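Kinesin-like protein Nod (Drosophila melanogaster, PDB 3DC4) hydrolyses ATP and binds microtubules as a nonmotile kinesin, and is required for the distributive segregation of non-exchange chromosomes during meiosis. Local coordinates at residues A[28-34]-A[310-315]; A[62-66]-A[329-333]; A[110-114]-A[123-129]. One frame throughout, in Å; residues are numbered along the deposited sequence.

Contact 1 of 3, residues A[28-34]-A[310-315]; sequences VREAPYR and ACISPH. With ADP (adenosine-5'-diphosphate), chain C.
Arg-29 is held by both its backbone polar atoms between Ala-310 and Ile-312: its N donates to Ala-310 O at 2.7 Å, and its O accepts from Ile-312 N at 3.1 Å. Ala-31 N continues the pattern with a nearly linear bond (170° at the hydrogen) to Ile-312 O, 2.8 Å away. Strands 28-30 and 310-312 thus run parallel, Val-28 facing Ala-310, Arg-29 facing Cys-311 and Glu-30 facing Ile-312. Val-28 CG1 meets Ile-312 CD1 at 3.6 Å, an apolar touch in which the two side chains cross at about a right angle.

Glu-30 lies on the same face of the sheet as Val-28 and Ile-312, its extended chain bringing OE2 to 3.5 Å from Pro-314 CB. The carboxylate finds its partners elsewhere: OE1 takes the backbone N of Ala-71 and OE2 bonds to Ser-43 OG. On the other face Arg-29 stretches away from Cys-311, NH1 bonding to Gln-75 OE1 and Ser-111 OG and NH2 to Ile-73 O, while ADP N6 sits over one face of the guanidinium.

Past the strands Pro-314 fills the bend, its CD 3.4 Å from Ala-31 O. Ser-313 OG accepts from His-315 N, closing an ST turn, and is also hydrogen-bonded to Asp-318 OD2. The His-315 ring then turns an edge to the face of Tyr-33, a T-shaped pair with planes at 70° and ND1 over the centre of the tyrosine ring. Pro-32 lays CG against the adenine, 3.5 Å from ADP C5. This strand pair belongs to the central sheet of the kinesin motor domain, a P-loop NTPase, and the strand ends lead into the ADP pocket, to which Arg-29 and Pro-32 belong.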
loop_
_atom_site.group_PDB
_atom_site.type_symbol
_atom_site.label_atom_id
_atom_site.label_comp_id
_atom_site.label_asym_id
_atom_site.label_seq_id
_atom_site.Cartn_x
_atom_site.Cartn_y
_atom_site.Cartn_z
ATOM N N VAL A 28 3.891 -3.445 11.144
ATOM C CA VAL A 28 4.681 -2.294 11.549
ATOM C C VAL A 28 6.135 -2.590 11.230
ATOM O O VAL A 28 6.631 -3.698 11.464
ATOM C CB VAL A 28 4.564 -2.004 13.063
ATOM C CG1 VAL A 28 5.423 -0.792 13.425
ATOM C CG2 VAL A 28 3.109 -1.725 13.423
ATOM N N ARG A 29 6.814 -1.589 10.683
ATOM C CA ARG A 29 8.225 -1.724 10.359
ATOM C C ARG A 29 8.999 -0.585 10.998
ATOM O O ARG A 29 8.724 0.585 10.740
ATOM C CB ARG A 29 8.460 -1.697 8.845
ATOM C CG ARG A 29 9.917 -2.023 8.471
ATOM C CD ARG A 29 10.187 -1.982 6.958
ATOM N NE ARG A 29 11.451 -2.661 6.637
ATOM C CZ ARG A 29 11.954 -2.792 5.416
ATOM N NH1 ARG A 29 11.305 -2.280 4.380
ATOM N NH2 ARG A 29 13.091 -3.455 5.231
ATOM N N GLU A 30 9.967 -0.943 11.830
ATOM C CA GLU A 30 10.803 0.033 12.508
ATOM C C GLU A 30 11.874 0.511 11.535
ATOM O O GLU A 30 12.552 -0.304 10.915
ATOM C CB GLU A 30 11.470 -0.610 13.729
ATOM C CG GLU A 30 12.508 0.273 14.414
ATOM C CD GLU A 30 13.227 -0.452 15.545
ATOM O OE1 GLU A 30 13.668 -1.597 15.322
ATOM O OE2 GLU A 30 13.359 0.122 16.646
ATOM N N ALA A 31 12.015 1.825 11.385
ATOM C CA ALA A 31 13.026 2.373 10.483
ATOM C C ALA A 31 14.405 2.208 11.139
ATOM O O ALA A 31 14.503 2.007 12.355
ATOM C CB ALA A 31 12.741 3.851 10.211
ATOM N N PRO A 32 15.485 2.266 10.339
ATOM C CA PRO A 32 16.852 2.125 10.865
ATOM C C PRO A 32 17.173 3.213 11.883
ATOM O O PRO A 32 16.696 4.344 11.770
ATOM C CB PRO A 32 17.724 2.266 9.619
ATOM C CG PRO A 32 16.847 1.755 8.535
ATOM C CD PRO A 32 15.502 2.352 8.869
ATOM N N TYR A 33 17.998 2.873 12.866
ATOM C CA TYR A 33 18.378 3.835 13.888
ATOM C C TYR A 33 19.590 4.639 13.425
ATOM O O TYR A 33 20.571 4.079 12.934
ATOM C CB TYR A 33 18.690 3.111 15.204
ATOM C CG TYR A 33 18.838 4.034 16.397
ATOM C CD1 TYR A 33 19.933 4.893 16.511
ATOM C CD2 TYR A 33 17.873 4.058 17.404
ATOM C CE1 TYR A 33 20.064 5.752 17.601
ATOM C CE2 TYR A 33 17.992 4.913 18.499
ATOM C CZ TYR A 33 19.089 5.757 18.590
ATOM O OH TYR A 33 19.211 6.610 19.664
ATOM N N ARG A 34 19.503 5.957 13.568
ATOM C CA ARG A 34 20.581 6.857 13.175
ATOM C C ARG A 34 21.632 6.953 14.276
ATOM O O ARG A 34 22.657 7.613 14.111
ATOM C CB ARG A 34 20.020 8.250 12.884
ATOM C CG ARG A 34 19.110 8.322 11.666
ATOM C CD ARG A 34 19.905 8.279 10.364
ATOM N NE ARG A 34 20.667 7.043 10.197
ATOM C CZ ARG A 34 20.123 5.839 10.051
ATOM N NH1 ARG A 34 18.804 5.700 10.051
ATOM N NH2 ARG A 34 20.900 4.774 9.893
ATOM N N ALA A 310 2.675 0.184 8.756
ATOM C CA ALA A 310 2.985 1.359 9.570
ATOM C C ALA A 310 4.488 1.441 9.690
ATOM O O ALA A 310 5.125 0.516 10.178
ATOM C CB ALA A 310 2.382 1.211 10.963
ATOM N N CYS A 311 5.059 2.538 9.228
ATOM C CA CYS A 311 6.493 2.721 9.323
ATOM C C CYS A 311 6.707 3.700 10.465
ATOM O O CYS A 311 6.063 4.748 10.502
ATOM C CB CYS A 311 7.038 3.305 8.018
ATOM S SG CYS A 311 6.918 2.130 6.576
ATOM N N ILE A 312 7.611 3.361 11.380
ATOM C CA ILE A 312 7.882 4.201 12.546
ATOM C C ILE A 312 9.354 4.456 12.809
ATOM O O ILE A 312 10.214 3.623 12.528
ATOM C CB ILE A 312 7.303 3.570 13.823
ATOM C CG1 ILE A 312 7.935 2.191 14.056
ATOM C CG2 ILE A 312 5.787 3.454 13.702
ATOM C CD1 ILE A 312 7.482 1.500 15.337
ATOM N N SER A 313 9.616 5.627 13.369
ATOM C CA SER A 313 10.958 6.036 13.721
ATOM C C SER A 313 11.317 5.447 15.084
ATOM O O SER A 313 10.464 5.324 15.963
ATOM C CB SER A 313 11.020 7.560 13.799
ATOM O OG SER A 313 12.287 7.977 14.257
ATOM N N PRO A 314 12.575 5.028 15.258
ATOM C CA PRO A 314 13.018 4.460 16.535
ATOM C C PRO A 314 13.567 5.570 17.428
ATOM O O PRO A 314 13.999 5.324 18.555
ATOM C CB PRO A 314 14.113 3.498 16.107
ATOM C CG PRO A 314 14.753 4.253 14.980
ATOM C CD PRO A 314 13.549 4.724 14.194
ATOM N N HIS A 315 13.545 6.791 16.904
ATOM C CA HIS A 315 14.075 7.961 17.609
ATOM C C HIS A 315 13.131 8.576 18.632
ATOM O O HIS A 315 11.946 8.775 18.365
ATOM C CB HIS A 315 14.471 9.040 16.599
ATOM C CG HIS A 315 15.295 8.532 15.458
ATOM N ND1 HIS A 315 16.469 7.828 15.637
ATOM C CD2 HIS A 315 15.119 8.633 14.121
ATOM C CE1 HIS A 315 16.976 7.519 14.458
ATOM N NE2 HIS A 315 16.176 7.996 13.520
HETATM P PB ADP C . 9.726 8.000 3.648
HETATM O O1B ADP C . 8.797 7.391 4.618
HETATM O O2B ADP C . 9.301 7.566 2.203
HETATM O O3B ADP C . 9.609 9.662 3.866
HETATM P PA ADP C . 12.051 6.808 2.769
HETATM O O1A ADP C . 11.316 5.634 2.339
HETATM O O2A ADP C . 12.206 7.852 1.589
HETATM O O3A ADP C . 11.232 7.499 4.021
HETATM O "O5'" ADP C . 13.469 6.356 3.355
HETATM C "C5'" ADP C . 14.221 7.511 3.752
HETATM C "C4'" ADP C . 15.711 7.161 3.696
HETATM O "O4'" ADP C . 16.020 6.081 4.613
HETATM C "C3'" ADP C . 16.114 6.662 2.257
HETATM O "O3'" ADP C . 17.517 6.754 2.049
HETATM C "C2'" ADP C . 15.921 5.108 2.496
HETATM O "O2'" ADP C . 16.736 4.349 1.590
HETATM C "C1'" ADP C . 16.479 4.904 3.930
HETATM N N9 ADP C . 15.880 3.725 4.554
HETATM C C8 ADP C . 14.626 3.651 5.116
HETATM N N7 ADP C . 14.348 2.414 5.462
HETATM C C5 ADP C . 15.478 1.670 5.333
HETATM C C6 ADP C . 15.814 0.307 5.530
HETATM N N6 ADP C . 14.925 -0.549 6.155
HETATM N N1 ADP C . 17.030 -0.134 5.127
HETATM C C2 ADP C . 17.950 0.708 4.648
HETATM N N3 ADP C . 17.677 1.988 4.418
HETATM C C4 ADP C . 16.465 2.494 4.691
#

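Contact 2 of 3, residues A[62-66]-A[329-333]; sequences EFHFD and GTSAK
The Lys-333 side chain starts with CG anti to the backbone N (chi1 -171°), then folds at chi2 and chi3, both near +70°, which brings CE and NZ against the backbone of Phe-65 and the carboxylate of Asp-66. Asp-66 has CG anti to its carbonyl carbon (chi1 -64°) and offers OD1 to Lys-333 NZ in a salt bridge; the 2.5 Å modelled is shorter than usual and its exact value is doubtful. Both charged groups have a second mate on strand 23-30: OD1 accepts from Ile-26 N, and NZ makes a weak bond to Ile-26 O.

The edge of the Phe-65 ring meets Lys-333 CE, 3.4 Å from CD1, and Thr-330 N. Its CE1 also lies 3.4 Å from Gly-329 C, a place where a beta carbon on the glycine would be tight. With an alanine in place of Phe-65, the helix backbone at Gly-329 would probably face a gap and the lysine methylenes would be freer to turn. Thr-330 OG1 comes to the edge of the Phe-63 ring, 3.4 Å from CD1; it also bonds to Leu-326 O and meets a water that accepts from His-64 N. The arrangement ties the small antiparallel sheet of the kinesin motor domain, through its strand 61-64, to helix 319-335 beside the central sheet.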
loop_
_atom_site.group_PDB
_atom_site.type_symbol
_atom_site.label_atom_id
_atom_site.label_comp_id
_atom_site.label_asym_id
_atom_site.label_seq_id
_atom_site.Cartn_x
_atom_site.Cartn_y
_atom_site.Cartn_z
ATOM N N GLU A 62 1.568 -1.146 24.906
ATOM C CA GLU A 62 1.751 -2.401 24.199
ATOM C C GLU A 62 0.869 -2.456 22.953
ATOM O O GLU A 62 -0.335 -2.233 23.018
ATOM C CB GLU A 62 1.439 -3.554 25.148
ATOM C CG GLU A 62 2.026 -4.888 24.738
ATOM C CD GLU A 62 2.123 -5.846 25.917
ATOM O OE1 GLU A 62 2.979 -5.619 26.796
ATOM O OE2 GLU A 62 1.337 -6.810 25.969
ATOM N N PHE A 63 1.482 -2.746 21.813
ATOM C CA PHE A 63 0.764 -2.818 20.547
ATOM C C PHE A 63 0.829 -4.218 19.954
ATOM O O PHE A 63 1.887 -4.861 19.962
ATOM C CB PHE A 63 1.368 -1.814 19.567
ATOM C CG PHE A 63 1.157 -0.390 19.971
ATOM C CD1 PHE A 63 -0.055 0.243 19.720
ATOM C CD2 PHE A 63 2.157 0.312 20.625
ATOM C CE1 PHE A 63 -0.266 1.558 20.122
ATOM C CE2 PHE A 63 1.955 1.626 21.031
ATOM C CZ PHE A 63 0.741 2.250 20.776
ATOM N N HIS A 64 -0.306 -4.685 19.439
ATOM C CA HIS A 64 -0.380 -6.013 18.838
ATOM C C HIS A 64 -0.965 -5.969 17.444
ATOM O O HIS A 64 -2.108 -5.567 17.257
ATOM C CB HIS A 64 -1.242 -6.947 19.683
ATOM C CG HIS A 64 -0.786 -7.068 21.098
ATOM N ND1 HIS A 64 -1.242 -6.239 22.099
ATOM C CD2 HIS A 64 0.100 -7.910 21.678
ATOM C CE1 HIS A 64 -0.653 -6.565 23.237
ATOM N NE2 HIS A 64 0.167 -7.575 23.008
ATOM N N PHE A 65 -0.186 -6.405 16.468
ATOM C CA PHE A 65 -0.660 -6.423 15.095
ATOM C C PHE A 65 -0.446 -7.798 14.484
ATOM O O PHE A 65 -0.334 -8.786 15.202
ATOM C CB PHE A 65 0.075 -5.363 14.297
ATOM C CG PHE A 65 -0.036 -3.999 14.897
ATOM C CD1 PHE A 65 -1.281 -3.416 15.081
ATOM C CD2 PHE A 65 1.095 -3.313 15.313
ATOM C CE1 PHE A 65 -1.405 -2.165 15.675
ATOM C CE2 PHE A 65 0.981 -2.058 15.911
ATOM C CZ PHE A 65 -0.272 -1.489 16.089
ATOM N N ASP A 66 -0.397 -7.867 13.160
ATOM C CA ASP A 66 -0.195 -9.147 12.492
ATOM C C ASP A 66 1.273 -9.398 12.208
ATOM O O ASP A 66 1.690 -10.542 12.029
ATOM C CB ASP A 66 -0.964 -9.188 11.181
ATOM C CG ASP A 66 -2.458 -9.098 11.393
ATOM O OD1 ASP A 66 -3.057 -8.080 10.987
ATOM O OD2 ASP A 66 -3.031 -10.036 11.985
ATOM N N GLY A 329 -2.949 2.109 13.882
ATOM C CA GLY A 329 -2.878 0.692 13.555
ATOM C C GLY A 329 -3.831 -0.110 14.422
ATOM O O GLY A 329 -4.499 -1.032 13.955
ATOM N N THR A 330 -3.896 0.253 15.695
ATOM C CA THR A 330 -4.773 -0.420 16.633
ATOM C C THR A 330 -6.228 -0.218 16.211
ATOM O O THR A 330 -7.026 -1.153 16.250
ATOM C CB THR A 330 -4.562 0.134 18.054
ATOM O OG1 THR A 330 -3.194 -0.051 18.429
ATOM C CG2 THR A 330 -5.456 -0.589 19.051
ATOM N N SER A 331 -6.567 0.999 15.790
ATOM C CA SER A 331 -7.932 1.296 15.362
ATOM C C SER A 331 -8.307 0.518 14.103
ATOM O O SER A 331 -9.385 -0.067 14.022
ATOM C CB SER A 331 -8.099 2.788 15.100
ATOM O OG SER A 331 -7.947 3.536 16.291
ATOM N N ALA A 332 -7.417 0.519 13.117
ATOM C CA ALA A 332 -7.672 -0.203 11.878
ATOM C C ALA A 332 -7.779 -1.684 12.221
ATOM O O ALA A 332 -8.507 -2.436 11.575
ATOM C CB ALA A 332 -6.536 0.023 10.894
ATOM N N LYS A 333 -7.045 -2.095 13.250
ATOM C CA LYS A 333 -7.038 -3.484 13.687
ATOM C C LYS A 333 -8.405 -3.910 14.214
ATOM O O LYS A 333 -8.833 -5.046 14.003
ATOM C CB LYS A 333 -5.988 -3.669 14.780
ATOM C CG LYS A 333 -5.732 -5.106 15.180
ATOM C CD LYS A 333 -5.094 -5.875 14.038
ATOM C CE LYS A 333 -3.676 -5.451 13.784
ATOM N NZ LYS A 333 -3.063 -6.278 12.709
HETATM O O HOH W 1 -2.660 -2.926 19.682
#

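Contact 3 of 3, residues A[110-114]-A[123-129]; sequences YSMGM and EHLGILP. With ADP (adenosine-5'-diphosphate), chain C.
In the adenine pocket of the motor domain, Tyr-110 joins the nucleotide to the 123-129 segment, its OH sharing a hydrogen bond with His-124 ND1 at 3.0 Å. The torsion that sets CG anti to the backbone N (chi1 173°) swings the ring under the base, with ADP C5 above one face, offset toward the rim. His-124 ND1 approaches that ring at its edge, in its plane, so the two rings meet rim to rim. Tyr-110 N meanwhile donates to ADP O1A at 2.8 Å, and one residue thereby holds both base and alpha-phosphate. Below the ring a water donates to Tyr-110 O and to His-124 O; Gln-75 NE2 bonds to the same two carbonyls.

Helix 108-112 is the short helix that begins within the P-loop, and it stops in a Schellman motif with Gly-113, at positive phi, as the C-prime residue. Helix 127-141 starts directly against this end, behind Gly-126 at its N-cap. Ile-127 N donates to Ser-111 O at 3.0 Å, tilted 26° from the carbonyl plane, and Leu-128 N reaches Met-112 O at 2.9 Å from above that carbonyl's plane. The last carbonyls of one helix thus satisfy the first N-H groups of the next. Gly-113 CA and Gly-126 CA come within 3.6 Å, and a beta carbon on either glycine would clash with the other's backbone.

Two methionines complete the packing on the side of the central sheet. Met-112 and Ile-127 lie side by side, pointing the same way, with SD 3.7 Å from CD1, and both touch Ile-239. Met-114, bent at chi2 and chi3, crosses Leu-128 so that SD sits 4.0 Å from CD1, near Val-224.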
loop_
_atom_site.group_PDB
_atom_site.type_symbol
_atom_site.label_atom_id
_atom_site.label_comp_id
_atom_site.label_asym_id
_atom_site.label_seq_id
_atom_site.Cartn_x
_atom_site.Cartn_y
_atom_site.Cartn_z
ATOM N N TYR A 110 10.868 3.545 0.560
ATOM C CA TYR A 110 11.865 2.486 0.510
ATOM C C TYR A 110 11.180 1.116 0.534
ATOM O O TYR A 110 11.469 0.261 -0.305
ATOM C CB TYR A 110 12.813 2.612 1.714
ATOM C CG TYR A 110 13.784 1.462 1.863
ATOM C CD1 TYR A 110 14.982 1.439 1.151
ATOM C CD2 TYR A 110 13.499 0.387 2.708
ATOM C CE1 TYR A 110 15.876 0.380 1.281
ATOM C CE2 TYR A 110 14.382 -0.681 2.837
ATOM C CZ TYR A 110 15.570 -0.675 2.123
ATOM O OH TYR A 110 16.453 -1.716 2.250
ATOM N N SER A 111 10.260 0.926 1.479
ATOM C CA SER A 111 9.545 -0.348 1.639
ATOM C C SER A 111 8.664 -0.717 0.448
ATOM O O SER A 111 8.631 -1.870 0.020
ATOM C CB SER A 111 8.677 -0.307 2.909
ATOM O OG SER A 111 9.477 -0.193 4.070
ATOM N N MET A 112 7.953 0.263 -0.094
ATOM C CA MET A 112 7.055 -0.013 -1.202
ATOM C C MET A 112 7.766 -0.130 -2.541
ATOM O O MET A 112 7.201 -0.653 -3.500
ATOM C CB MET A 112 5.974 1.064 -1.271
ATOM C CG MET A 112 5.168 1.219 0.020
ATOM S SD MET A 112 4.685 -0.378 0.730
ATOM C CE MET A 112 2.969 -0.474 0.198
ATOM N N GLY A 113 9.000 0.362 -2.604
ATOM C CA GLY A 113 9.774 0.291 -3.838
ATOM C C GLY A 113 9.344 1.300 -4.885
ATOM O O GLY A 113 9.195 0.968 -6.058
ATOM N N MET A 114 9.168 2.543 -4.453
ATOM C CA MET A 114 8.738 3.627 -5.324
ATOM C C MET A 114 9.844 4.223 -6.188
ATOM O O MET A 114 9.568 4.957 -7.135
ATOM C CB MET A 114 8.100 4.730 -4.482
ATOM C CG MET A 114 6.826 4.301 -3.780
ATOM S SD MET A 114 5.537 3.813 -4.953
ATOM C CE MET A 114 5.176 5.378 -5.733
ATOM N N GLU A 123 19.425 -5.993 -2.975
ATOM C CA GLU A 123 18.874 -6.253 -1.647
ATOM C C GLU A 123 17.972 -5.134 -1.123
ATOM O O GLU A 123 17.245 -5.326 -0.151
ATOM C CB GLU A 123 19.997 -6.491 -0.631
ATOM C CG GLU A 123 20.811 -5.248 -0.303
ATOM C CD GLU A 123 21.745 -5.450 0.884
ATOM O OE1 GLU A 123 22.862 -4.897 0.857
ATOM O OE2 GLU A 123 21.358 -6.149 1.845
ATOM N N HIS A 124 18.026 -3.973 -1.764
ATOM C CA HIS A 124 17.230 -2.825 -1.344
ATOM C C HIS A 124 15.948 -2.649 -2.154
ATOM O O HIS A 124 15.151 -1.756 -1.875
ATOM C CB HIS A 124 18.082 -1.559 -1.420
ATOM C CG HIS A 124 19.240 -1.560 -0.470
ATOM N ND1 HIS A 124 19.078 -1.519 0.898
ATOM C CD2 HIS A 124 20.576 -1.611 -0.690
ATOM C CE1 HIS A 124 20.266 -1.543 1.480
ATOM N NE2 HIS A 124 21.189 -1.599 0.539
ATOM N N LEU A 125 15.760 -3.495 -3.161
ATOM C CA LEU A 125 14.561 -3.438 -3.990
ATOM C C LEU A 125 13.337 -3.620 -3.103
ATOM O O LEU A 125 13.318 -4.497 -2.234
ATOM C CB LEU A 125 14.604 -4.533 -5.055
ATOM C CG LEU A 125 15.643 -4.307 -6.158
ATOM C CD1 LEU A 125 15.757 -5.561 -7.012
ATOM C CD2 LEU A 125 15.230 -3.105 -7.006
ATOM N N GLY A 126 12.320 -2.799 -3.350
ATOM C CA GLY A 126 11.104 -2.838 -2.559
ATOM C C GLY A 126 9.975 -3.744 -3.020
ATOM O O GLY A 126 10.146 -4.614 -3.884
ATOM N N ILE A 127 8.801 -3.524 -2.439
ATOM C CA ILE A 127 7.630 -4.334 -2.742
ATOM C C ILE A 127 7.184 -4.341 -4.193
ATOM O O ILE A 127 6.914 -5.407 -4.726
ATOM C CB ILE A 127 6.445 -3.923 -1.849
ATOM C CG1 ILE A 127 6.737 -4.366 -0.415
ATOM C CG2 ILE A 127 5.154 -4.544 -2.362
ATOM C CD1 ILE A 127 5.729 -3.880 0.618
ATOM N N LEU A 128 7.104 -3.177 -4.832
ATOM C CA LEU A 128 6.662 -3.113 -6.223
ATOM C C LEU A 128 7.434 -4.019 -7.176
ATOM O O LEU A 128 6.849 -4.884 -7.825
ATOM C CB LEU A 128 6.726 -1.674 -6.746
ATOM C CG LEU A 128 5.426 -0.869 -6.783
ATOM C CD1 LEU A 128 5.720 0.571 -7.225
ATOM C CD2 LEU A 128 4.438 -1.519 -7.756
ATOM N N PRO A 129 8.762 -3.842 -7.267
ATOM C CA PRO A 129 9.523 -4.698 -8.180
ATOM C C PRO A 129 9.484 -6.182 -7.827
ATOM O O PRO A 129 9.502 -7.024 -8.719
ATOM C CB PRO A 129 10.932 -4.104 -8.118
ATOM C CG PRO A 129 11.005 -3.564 -6.718
ATOM C CD PRO A 129 9.653 -2.923 -6.533
HETATM P PB ADP C . 9.726 8.000 3.648
HETATM O O1B ADP C . 8.797 7.391 4.618
HETATM O O2B ADP C . 9.301 7.566 2.203
HETATM O O3B ADP C . 9.609 9.662 3.866
HETATM P PA ADP C . 12.051 6.808 2.769
HETATM O O1A ADP C . 11.316 5.634 2.339
HETATM O O2A ADP C . 12.206 7.852 1.589
HETATM O O3A ADP C . 11.232 7.499 4.021
HETATM O "O5'" ADP C . 13.469 6.356 3.355
HETATM C "C5'" ADP C . 14.221 7.511 3.752
HETATM C "C4'" ADP C . 15.711 7.161 3.696
HETATM O "O4'" ADP C . 16.020 6.081 4.613
HETATM C "C3'" ADP C . 16.114 6.662 2.257
HETATM O "O3'" ADP C . 17.517 6.754 2.049
HETATM C "C2'" ADP C . 15.921 5.108 2.496
HETATM O "O2'" ADP C . 16.736 4.349 1.590
HETATM C "C1'" ADP C . 16.479 4.904 3.930
HETATM N N9 ADP C . 15.880 3.725 4.554
HETATM C C8 ADP C . 14.626 3.651 5.116
HETATM N N7 ADP C . 14.348 2.414 5.462
HETATM C C5 ADP C . 15.478 1.670 5.333
HETATM C C6 ADP C . 15.814 0.307 5.530
HETATM N N6 ADP C . 14.925 -0.549 6.155
HETATM N N1 ADP C . 17.030 -0.134 5.127
HETATM C C2 ADP C . 17.950 0.708 4.648
HETATM N N3 ADP C . 17.677 1.988 4.418
HETATM C C4 ADP C . 16.465 2.494 4.691
HETATM O O HOH W 2 13.351 0.472 -2.293
#

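Overall arrangement
Contacts 1 and 3 are largely buried and line the ADP pocket from opposite sides: Pro-32 and Tyr-110 flank the adenine, and the Arg-29 side chain reaches from contact 1 to helix 108-112 of contact 3. Both use backbone hydrogen bonds, in contact 1 between parallel strands, in contact 3 from the start of one helix to the end of another, where glycines allow the close approach and a tyrosine-histidine bond is added. Contact 2, only partly buried, relies on side chains, a salt bridge and a water. It lies about 14 Å from contact 3 between nearest atoms, but abuts contact 1, where Phe-65 CD2 packs on Val-28 CG2. Strand 305-312 of contact 1 precedes helix 319-335 of contact 2.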